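Local atomic coordinates of ribonucleoside-diphosphate reductase subunit beta (Bacillus halodurans C-125, PDB entry 2RCC), a protein that provides the iron-binding small subunit of a ribonucleotide reductase, the enzyme that probably makes deoxyribonucleotides for DNA synthesis. Residues Glu144-Asp149 with Lys262-Tyr267; Phe190-Ala195 with Glu279-Tyr284. All coordinates share one frame; numbering follows the deposited sequence.

Contact 1. Residues Glu144-Asp149 with Lys262-Tyr267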
ATOM      1  N   GLU A 144       8.529  -3.829  27.816  1.00 28.00           N
ATOM      2  CA  GLU A 144       9.766  -3.473  28.485  1.00 29.74           C
ATOM      3  C   GLU A 144      10.664  -4.713  28.593  1.00 28.87           C
ATOM      4  O   GLU A 144      11.862  -4.623  28.329  1.00 26.79           O
ATOM      5  CB  GLU A 144       9.464  -2.856  29.847  1.00 31.23           C
ATOM      6  CG  GLU A 144      10.624  -2.110  30.508  1.00 41.91           C
ATOM      7  CD  GLU A 144      11.049  -0.841  29.762  1.00 52.28           C
ATOM      8  OE1 GLU A 144      10.275  -0.321  28.919  1.00 49.13           O
ATOM      9  OE2 GLU A 144      12.171  -0.361  30.038  1.00 66.34           O
ATOM     10  N   TYR A 145      10.085  -5.866  28.936  1.00 30.16           N
ATOM     11  CA  TYR A 145      10.862  -7.110  28.949  1.00 30.57           C
ATOM     12  C   TYR A 145      11.425  -7.442  27.581  1.00 28.53           C
ATOM     13  O   TYR A 145      12.597  -7.793  27.478  1.00 27.87           O
ATOM     14  CB  TYR A 145      10.064  -8.289  29.475  1.00 32.85           C
ATOM     15  CG  TYR A 145       9.972  -8.316  30.976  1.00 39.47           C
ATOM     16  CD1 TYR A 145      11.110  -8.553  31.749  1.00 39.65           C
ATOM     17  CD2 TYR A 145       8.753  -8.146  31.634  1.00 41.74           C
ATOM     18  CE1 TYR A 145      11.046  -8.596  33.121  1.00 43.63           C
ATOM     19  CE2 TYR A 145       8.683  -8.190  33.021  1.00 43.06           C
ATOM     20  CZ  TYR A 145       9.834  -8.414  33.750  1.00 42.45           C
ATOM     21  OH  TYR A 145       9.779  -8.454  35.119  1.00 51.38           O
ATOM     22  N   TRP A 146      10.609  -7.326  26.536  1.00 24.68           N
ATOM     23  CA  TRP A 146      11.131  -7.567  25.189  1.00 26.04           C
ATOM     24  C   TRP A 146      12.171  -6.529  24.766  1.00 28.41           C
ATOM     25  O   TRP A 146      13.129  -6.887  24.099  1.00 28.05           O
ATOM     26  CB  TRP A 146      10.035  -7.658  24.142  1.00 24.34           C
ATOM     27  CG  TRP A 146       9.348  -8.971  24.134  1.00 21.73           C
ATOM     28  CD1 TRP A 146       8.048  -9.211  24.385  1.00 21.92           C
ATOM     29  CD2 TRP A 146       9.958 -10.239  23.889  1.00 19.98           C
ATOM     30  NE1 TRP A 146       7.792 -10.557  24.293  1.00 22.44           N
ATOM     31  CE2 TRP A 146       8.954 -11.208  23.988  1.00 14.51           C
ATOM     32  CE3 TRP A 146      11.260 -10.645  23.585  1.00 17.51           C
ATOM     33  CZ2 TRP A 146       9.205 -12.558  23.791  1.00 20.55           C
ATOM     34  CZ3 TRP A 146      11.504 -11.984  23.368  1.00 19.33           C
ATOM     35  CH2 TRP A 146      10.488 -12.921  23.489  1.00 19.40           C
ATOM     36  N   LYS A 147      11.981  -5.276  25.189  1.00 29.99           N
ATOM     37  CA  LYS A 147      12.884  -4.175  24.872  1.00 31.37           C
ATOM     38  C   LYS A 147      14.301  -4.490  25.332  1.00 33.52           C
ATOM     39  O   LYS A 147      15.252  -4.205  24.602  1.00 37.12           O
ATOM     40  CB  LYS A 147      12.395  -2.866  25.513  1.00 30.93           C
ATOM     41  N   HIS A 148      14.434  -5.102  26.509  1.00 32.89           N
ATOM     42  CA  HIS A 148      15.733  -5.492  27.055  1.00 34.54           C
ATOM     43  C   HIS A 148      16.058  -6.987  26.901  1.00 32.30           C
ATOM     44  O   HIS A 148      16.847  -7.512  27.664  1.00 32.67           O
ATOM     45  CB  HIS A 148      15.804  -5.109  28.530  1.00 35.79           C
ATOM     46  CG  HIS A 148      15.453  -3.680  28.795  1.00 45.71           C
ATOM     47  ND1 HIS A 148      16.213  -2.630  28.325  1.00 53.84           N
ATOM     48  CD2 HIS A 148      14.440  -3.128  29.504  1.00 53.20           C
ATOM     49  CE1 HIS A 148      15.667  -1.491  28.706  1.00 54.13           C
ATOM     50  NE2 HIS A 148      14.593  -1.765  29.428  1.00 58.13           N
ATOM     51  N   ASP A 149      15.479  -7.667  25.917  1.00 30.51           N
ATOM     52  CA  ASP A 149      15.756  -9.090  25.718  1.00 29.61           C
ATOM     53  C   ASP A 149      16.943  -9.282  24.753  1.00 31.28           C
ATOM     54  O   ASP A 149      16.961  -8.743  23.641  1.00 30.93           O
ATOM     55  CB  ASP A 149      14.507  -9.829  25.238  1.00 28.43           C
ATOM     56  CG  ASP A 149      14.703 -11.322  25.203  1.00 29.47           C
ATOM     57  OD1 ASP A 149      15.281 -11.821  24.218  1.00 27.51           O
ATOM     58  OD2 ASP A 149      14.269 -12.004  26.150  1.00 20.92           O
ATOM     59  N   LYS A 262      14.046 -22.403  15.835  1.00 17.85           N
ATOM     60  CA  LYS A 262      14.093 -23.467  16.841  1.00 19.50           C
ATOM     61  C   LYS A 262      14.581 -22.911  18.161  1.00 20.32           C
ATOM     62  O   LYS A 262      14.051 -23.265  19.188  1.00 21.38           O
ATOM     63  CB  LYS A 262      15.009 -24.617  16.394  1.00 20.04           C
ATOM     64  CG  LYS A 262      14.463 -25.365  15.203  1.00 24.26           C
ATOM     65  CD  LYS A 262      15.452 -26.308  14.583  1.00 20.34           C
ATOM     66  CE  LYS A 262      14.880 -26.805  13.233  1.00 25.13           C
ATOM     67  NZ  LYS A 262      15.634 -27.879  12.599  1.00 24.42           N
ATOM     68  N   ASP A 263      15.571 -22.018  18.133  1.00 18.89           N
ATOM     69  CA  ASP A 263      16.087 -21.390  19.368  1.00 20.92           C
ATOM     70  C   ASP A 263      14.992 -20.563  20.044  1.00 18.32           C
ATOM     71  O   ASP A 263      14.784 -20.651  21.250  1.00 17.81           O
ATOM     72  CB  ASP A 263      17.291 -20.492  19.079  1.00 23.23           C
ATOM     73  CG  ASP A 263      18.538 -21.265  18.617  1.00 29.80           C
ATOM     74  OD1 ASP A 263      18.689 -22.473  18.921  1.00 39.66           O
ATOM     75  OD2 ASP A 263      19.378 -20.639  17.921  1.00 46.98           O
ATOM     76  N   TRP A 264      14.323 -19.742  19.260  1.00 20.99           N
ATOM     77  CA  TRP A 264      13.228 -18.932  19.759  0.50 21.51           C
ATOM     78  C   TRP A 264      12.126 -19.804  20.338  1.00 19.60           C
ATOM     79  O   TRP A 264      11.623 -19.540  21.433  1.00 17.79           O
ATOM     80  CB  TRP A 264      12.708 -18.023  18.660  0.50 23.37           C
ATOM     81  CG  TRP A 264      13.526 -16.783  18.540  0.50 26.57           C
ATOM     82  CD1 TRP A 264      14.683 -16.586  17.828  0.50 31.23           C
ATOM     83  CD2 TRP A 264      13.254 -15.563  19.190  0.50 30.96           C
ATOM     84  NE1 TRP A 264      15.127 -15.314  17.983  0.50 32.86           N
ATOM     85  CE2 TRP A 264      14.265 -14.654  18.813  0.50 33.16           C
ATOM     86  CE3 TRP A 264      12.240 -15.137  20.049  0.50 30.31           C
ATOM     87  CZ2 TRP A 264      14.280 -13.348  19.244  0.50 32.32           C
ATOM     88  CZ3 TRP A 264      12.263 -13.846  20.494  0.50 33.11           C
ATOM     89  CH2 TRP A 264      13.279 -12.962  20.103  0.50 31.75           C
ATOM     90  N   PHE A 265      11.744 -20.819  19.583  1.00 19.36           N
ATOM     91  CA  PHE A 265      10.773 -21.796  20.054  1.00 15.82           C
ATOM     92  C   PHE A 265      11.244 -22.405  21.402  1.00 15.94           C
ATOM     93  O   PHE A 265      10.476 -22.513  22.350  1.00 16.61           O
ATOM     94  CB  PHE A 265      10.632 -22.930  19.043  1.00 17.61           C
ATOM     95  CG  PHE A 265       9.943 -24.113  19.619  1.00 19.88           C
ATOM     96  CD1 PHE A 265       8.620 -24.005  19.971  1.00 20.47           C
ATOM     97  CD2 PHE A 265      10.646 -25.280  19.916  1.00 23.73           C
ATOM     98  CE1 PHE A 265       7.949 -25.077  20.577  1.00 25.19           C
ATOM     99  CE2 PHE A 265       9.994 -26.353  20.527  1.00 28.05           C
ATOM    100  CZ  PHE A 265       8.624 -26.244  20.829  1.00 18.87           C
ATOM    101  N   ARG A 266      12.520 -22.785  21.488  1.00 15.84           N
ATOM    102  CA  ARG A 266      13.021 -23.368  22.738  1.00 18.10           C
ATOM    103  C   ARG A 266      12.980 -22.389  23.929  1.00 18.25           C
ATOM    104  O   ARG A 266      12.719 -22.770  25.068  1.00 17.78           O
ATOM    105  CB  ARG A 266      14.446 -23.877  22.562  1.00 16.05           C
ATOM    106  CG  ARG A 266      14.556 -25.222  21.881  1.00 19.68           C
ATOM    107  CD  ARG A 266      16.037 -25.658  21.794  1.00 27.61           C
ATOM    108  NE  ARG A 266      16.648 -25.317  20.511  1.00 38.86           N
ATOM    109  CZ  ARG A 266      17.005 -26.175  19.546  1.00 47.47           C
ATOM    110  NH1 ARG A 266      16.915 -27.506  19.675  1.00 55.83           N
ATOM    111  NH2 ARG A 266      17.523 -25.689  18.424  1.00 56.66           N
ATOM    112  N   TYR A 267      13.284 -21.136  23.643  1.00 17.86           N
ATOM    113  CA  TYR A 267      13.330 -20.071  24.634  1.00 19.67           C
ATOM    114  C   TYR A 267      11.970 -19.748  25.241  1.00 20.63           C
ATOM    115  O   TYR A 267      11.849 -19.576  26.442  1.00 22.32           O
ATOM    116  CB  TYR A 267      13.884 -18.838  23.919  1.00 20.79           C
ATOM    117  CG  TYR A 267      14.108 -17.586  24.720  1.00 24.38           C
ATOM    118  CD1 TYR A 267      14.870 -17.617  25.871  1.00 22.74           C
ATOM    119  CD2 TYR A 267      13.680 -16.342  24.241  1.00 27.86           C
ATOM    120  CE1 TYR A 267      15.135 -16.469  26.587  1.00 25.10           C
ATOM    121  CE2 TYR A 267      13.952 -15.182  24.938  1.00 22.23           C
ATOM    122  CZ  TYR A 267      14.674 -15.260  26.128  1.00 29.31           C
ATOM    123  OH  TYR A 267      14.966 -14.133  26.859  1.00 26.71           O
TER
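The indole of W146 and that of W264 reach across from opposite directions and meet at their six-membered rings. These are nearly parallel, 25° between planes, but slid so far apart (centroids 5.7 Å) that they barely overlap, and the touch falls on the outer carbons, W146 CZ3 lying 3.5 Å from W264 CZ3. That contact belongs to one of two modelled conformers of W264. For W264 the partner sits at the ring edge, near its plane; for W146 the approach is oblique. The phenol of Y267 also offers its edge: its CE2 stands 4.3 Å from W146 CZ3, and the D149 carboxylate comes to the same ring in plane, with its own plane turned 59° away.

With CG anti to the carbonyl carbon in both tryptophans, each CB points past the partner and the far six-membered ring makes the touch. D149 and Y267 instead hold CG anti to the backbone N (chi1 -172° in D149), extending the carboxylate and the phenol toward each other. Y267 OH and D149 OD2 are modelled as a hydrogen bond, but at 2.3 Å it is implausibly short, so its exact geometry is doubtful.

The polar atoms divide their work. OD1 of D149 accepts from the backbone N of L152, while the buried NE1 of W146 is satisfied by the carbonyl of K80. A tetraethylene glycol molecule, probably from crystallisation, approaches W146 to about 3 Å at the nearest atoms.

D149 thus illustrates an N-cap: OD1 caps helix 150-168, while OD2 lies close to Y267 of helix 244-268 in a contact of doubtful length, beside an aromatic junction between helices of the all-helical small-subunit fold of the ferritin clan.

Contact 2. Residues Phe190-Ala195 with Glu279-Tyr284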
ATOM      1  N   PHE A 190       8.544 -16.916  13.257  1.00 19.01           N
ATOM      2  CA  PHE A 190       7.347 -16.996  14.093  1.00 21.95           C
ATOM      3  C   PHE A 190       6.321 -18.059  13.713  1.00 19.14           C
ATOM      4  O   PHE A 190       5.312 -18.128  14.367  1.00 17.17           O
ATOM      5  CB  PHE A 190       6.680 -15.618  14.292  1.00 25.38           C
ATOM      6  CG  PHE A 190       7.606 -14.604  14.853  1.00 29.40           C
ATOM      7  CD1 PHE A 190       8.189 -14.803  16.098  1.00 39.83           C
ATOM      8  CD2 PHE A 190       7.931 -13.459  14.132  1.00 33.59           C
ATOM      9  CE1 PHE A 190       9.093 -13.892  16.609  1.00 43.59           C
ATOM     10  CE2 PHE A 190       8.814 -12.545  14.640  1.00 37.54           C
ATOM     11  CZ  PHE A 190       9.405 -12.751  15.873  1.00 41.01           C
ATOM     12  N   TYR A 191       6.619 -18.959  12.781  1.00 18.57           N
ATOM     13  CA  TYR A 191       5.693 -20.050  12.489  1.00 17.60           C
ATOM     14  C   TYR A 191       5.506 -20.960  13.699  1.00 18.02           C
ATOM     15  O   TYR A 191       4.433 -21.510  13.810  1.00 17.10           O
ATOM     16  CB  TYR A 191       6.052 -20.806  11.196  1.00 19.63           C
ATOM     17  CG  TYR A 191       5.515 -20.077   9.953  1.00 16.41           C
ATOM     18  CD1 TYR A 191       5.706 -18.701   9.770  1.00 18.89           C
ATOM     19  CD2 TYR A 191       4.821 -20.767   8.956  1.00 19.05           C
ATOM     20  CE1 TYR A 191       5.201 -18.030   8.624  1.00 19.91           C
ATOM     21  CE2 TYR A 191       4.310 -20.098   7.820  1.00 23.02           C
ATOM     22  CZ  TYR A 191       4.510 -18.739   7.656  1.00 21.02           C
ATOM     23  OH  TYR A 191       4.013 -18.083   6.519  1.00 22.65           O
ATOM     24  N   SER A 192       6.513 -21.110  14.595  1.00 14.62           N
ATOM     25  CA  SER A 192       6.345 -21.838  15.875  0.50 16.98           C
ATOM     26  C   SER A 192       5.310 -21.172  16.742  1.00 17.34           C
ATOM     27  O   SER A 192       4.510 -21.829  17.414  1.00 14.78           O
ATOM     28  CB  SER A 192       7.618 -21.838  16.722  0.50 18.17           C
ATOM     29  OG  SER A 192       8.682 -22.439  16.048  0.50 27.10           O
ATOM     30  N   GLY A 193       5.367 -19.836  16.760  1.00 16.88           N
ATOM     31  CA  GLY A 193       4.469 -19.030  17.544  1.00 16.25           C
ATOM     32  C   GLY A 193       3.063 -19.089  17.016  1.00 16.24           C
ATOM     33  O   GLY A 193       2.145 -19.211  17.785  1.00 20.46           O
ATOM     34  N   PHE A 194       2.893 -19.037  15.693  1.00 16.23           N
ATOM     35  CA  PHE A 194       1.550 -19.211  15.123  1.00 16.13           C
ATOM     36  C   PHE A 194       0.985 -20.571  15.477  1.00 16.15           C
ATOM     37  O   PHE A 194      -0.171 -20.678  15.864  1.00 16.25           O
ATOM     38  CB  PHE A 194       1.529 -19.011  13.621  1.00 19.10           C
ATOM     39  CG  PHE A 194       2.044 -17.638  13.155  1.00 22.87           C
ATOM     40  CD1 PHE A 194       1.810 -16.464  13.895  1.00 24.05           C
ATOM     41  CD2 PHE A 194       2.732 -17.533  11.965  1.00 25.62           C
ATOM     42  CE1 PHE A 194       2.264 -15.231  13.463  1.00 22.84           C
ATOM     43  CE2 PHE A 194       3.207 -16.271  11.517  1.00 29.81           C
ATOM     44  CZ  PHE A 194       2.968 -15.129  12.265  1.00 23.31           C
ATOM     45  N   ALA A 195       1.810 -21.604  15.394  1.00 19.31           N
ATOM     46  CA  ALA A 195       1.401 -22.957  15.802  1.00 18.61           C
ATOM     47  C   ALA A 195       0.896 -23.017  17.239  1.00 18.45           C
ATOM     48  O   ALA A 195      -0.038 -23.779  17.528  1.00 18.37           O
ATOM     49  CB  ALA A 195       2.555 -23.960  15.592  1.00 16.13           C
ATOM     50  N   GLU A 279      10.256 -31.934  19.798  1.00 19.63           N
ATOM     51  CA  GLU A 279      10.910 -32.634  18.697  1.00 19.67           C
ATOM     52  C   GLU A 279      10.044 -32.533  17.405  1.00 19.56           C
ATOM     53  O   GLU A 279      10.559 -32.301  16.293  1.00 18.56           O
ATOM     54  CB  GLU A 279      11.259 -34.088  19.098  1.00 21.16           C
ATOM     55  CG  GLU A 279      12.359 -34.210  20.197  1.00 33.44           C
ATOM     56  CD  GLU A 279      11.939 -33.798  21.641  1.00 44.16           C
ATOM     57  OE1 GLU A 279      10.721 -33.781  21.968  1.00 44.31           O
ATOM     58  OE2 GLU A 279      12.845 -33.487  22.457  1.00 53.52           O
ATOM     59  N   ASP A 280       8.728 -32.680  17.571  1.00 17.51           N
ATOM     60  CA  ASP A 280       7.778 -32.532  16.478  1.00 17.10           C
ATOM     61  C   ASP A 280       7.769 -31.107  15.932  1.00 17.19           C
ATOM     62  O   ASP A 280       7.666 -30.933  14.729  1.00 17.47           O
ATOM     63  CB  ASP A 280       6.330 -32.851  16.917  1.00 16.09           C
ATOM     64  CG  ASP A 280       6.052 -34.362  17.118  1.00 22.04           C
ATOM     65  OD1 ASP A 280       6.803 -35.235  16.623  1.00 22.71           O
ATOM     66  OD2 ASP A 280       5.036 -34.659  17.776  1.00 22.29           O
HETATM   67  N   MSE A 281       7.855 -30.104  16.811  1.00 16.54           N
HETATM   68  CA  MSE A 281       7.907 -28.718  16.374  1.00 18.76           C
HETATM   69  C   MSE A 281       9.181 -28.422  15.581  1.00 18.09           C
HETATM   70  O   MSE A 281       9.140 -27.712  14.593  1.00 16.27           O
HETATM   71  CB  MSE A 281       7.838 -27.748  17.580  1.00 20.15           C
HETATM   72  CG  MSE A 281       7.737 -26.267  17.178  1.00 18.88           C
HETATM   73 SE   MSE A 281       6.110 -25.821  16.277  0.75 16.17          SE
HETATM   74  CE  MSE A 281       5.074 -25.356  17.860  1.00 18.76           C
ATOM     75  N   GLU A 282      10.314 -28.927  16.049  1.00 19.02           N
ATOM     76  CA  GLU A 282      11.571 -28.704  15.371  1.00 20.76           C
ATOM     77  C   GLU A 282      11.535 -29.342  13.981  1.00 21.60           C
ATOM     78  O   GLU A 282      11.964 -28.704  13.025  1.00 24.29           O
ATOM     79  CB  GLU A 282      12.751 -29.149  16.254  1.00 21.29           C
ATOM     80  CG  GLU A 282      12.887 -28.157  17.429  1.00 23.57           C
ATOM     81  CD  GLU A 282      14.039 -28.407  18.356  1.00 25.49           C
ATOM     82  OE1 GLU A 282      14.781 -29.365  18.145  1.00 43.65           O
ATOM     83  OE2 GLU A 282      14.171 -27.630  19.329  1.00 31.25           O
ATOM     84  N   THR A 283      10.967 -30.546  13.871  1.00 20.30           N
ATOM     85  CA  THR A 283      10.811 -31.216  12.580  1.00 20.84           C
ATOM     86  C   THR A 283       9.896 -30.391  11.674  1.00 18.21           C
ATOM     87  O   THR A 283      10.161 -30.285  10.493  1.00 17.10           O
ATOM     88  CB  THR A 283      10.274 -32.624  12.717  1.00 18.45           C
ATOM     89  OG1 THR A 283      11.084 -33.340  13.648  1.00 20.48           O
ATOM     90  CG2 THR A 283      10.256 -33.386  11.364  1.00 21.04           C
ATOM     91  N   TYR A 284       8.834 -29.833  12.232  1.00 20.57           N
ATOM     92  CA  TYR A 284       7.915 -28.952  11.495  1.00 21.50           C
ATOM     93  C   TYR A 284       8.630 -27.699  10.965  1.00 21.97           C
ATOM     94  O   TYR A 284       8.427 -27.309   9.814  1.00 19.44           O
ATOM     95  CB  TYR A 284       6.679 -28.604  12.361  1.00 22.62           C
ATOM     96  CG  TYR A 284       5.782 -27.526  11.794  1.00 25.66           C
ATOM     97  CD1 TYR A 284       5.061 -27.734  10.619  1.00 27.48           C
ATOM     98  CD2 TYR A 284       5.641 -26.296  12.441  1.00 24.36           C
ATOM     99  CE1 TYR A 284       4.238 -26.719  10.091  1.00 33.04           C
ATOM    100  CE2 TYR A 284       4.831 -25.309  11.938  1.00 29.51           C
ATOM    101  CZ  TYR A 284       4.124 -25.524  10.776  1.00 27.32           C
ATOM    102  OH  TYR A 284       3.333 -24.504  10.306  1.00 32.88           O
TER
HETATM  103  O   HOH W   1       2.724 -22.492  11.927  1.00 31.95           O
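S192 and M281 mark the closest backbone approach, 7.1 Å between their CA atoms, where the first turn of helix 191-202 passes the start of helix 278-295. The axes of the short segments 191-195 and 279-284 come within 10.8 Å and run at 130°, a steep crossing nearer antiparallel than parallel.

M281, a selenomethionine here, makes the most extensive contact. Its CG is anti to the backbone N (chi1 -174°), and bends at the next two torsions lay the selenium and terminal methyl along helix 191-202. The methyl CE sits 3.7 Å from A195 CB and 3.6 Å from the carbonyl oxygen of S192, while SE lies 4.0 Å from S192 CA. One bent side chain thus touches two residues a turn apart, S192 and A195. In one of its two modelled conformers the S192 hydroxyl passes near M281 CG but has its polar partner in the carboxylate of E261.

Y284 makes the second link, through water. Its OH and the carbonyl oxygen of Y191 each lie 2.7 Å from one bridging molecule, which donates to Y191 O and sits in the plane of the Y284 ring at its edge. Y191 O also accepts the backbone N-H of A195, so this buried carbonyl is gripped twice. The Y191 ring meets Y284 OH at its edge (CD2 at 4.2 Å), while its own OH is bonded to the E186 carbonyl and the Q221 amide.

This helix-helix packing therefore borders the probable di-iron site, since E186 and the adjacent E220 are both presumed iron ligands. Around the pair, helix 207-237 receives the rings of Y191 and F194, and helix 72-87 covers F190 and F194.

Helix 244-268 joins the two contacts, whose centres lie 15 Å apart. Its F265 packs CE1 against CG of M281 at 3.6 Å and CB against OG of S192, in one modelled conformer, also at 3.6 Å, while R266 NH1 forms a 2.8 Å salt bridge with E282 OE2 on helix 278-295, next in the chain. R155 ties them differently, by cation-pi interactions with W264 of contact 1 and with F190, at the N-cap position of segment 190-195. Contact 2 lies nearer the presumed di-iron site: between side chains, Y191 is about 3 Å from the probable ligand E220, whereas W146 of contact 1 is about 12 Å from D89, another probable ligand, and about 11 Å from Y126, the inferred active-site tyrosine.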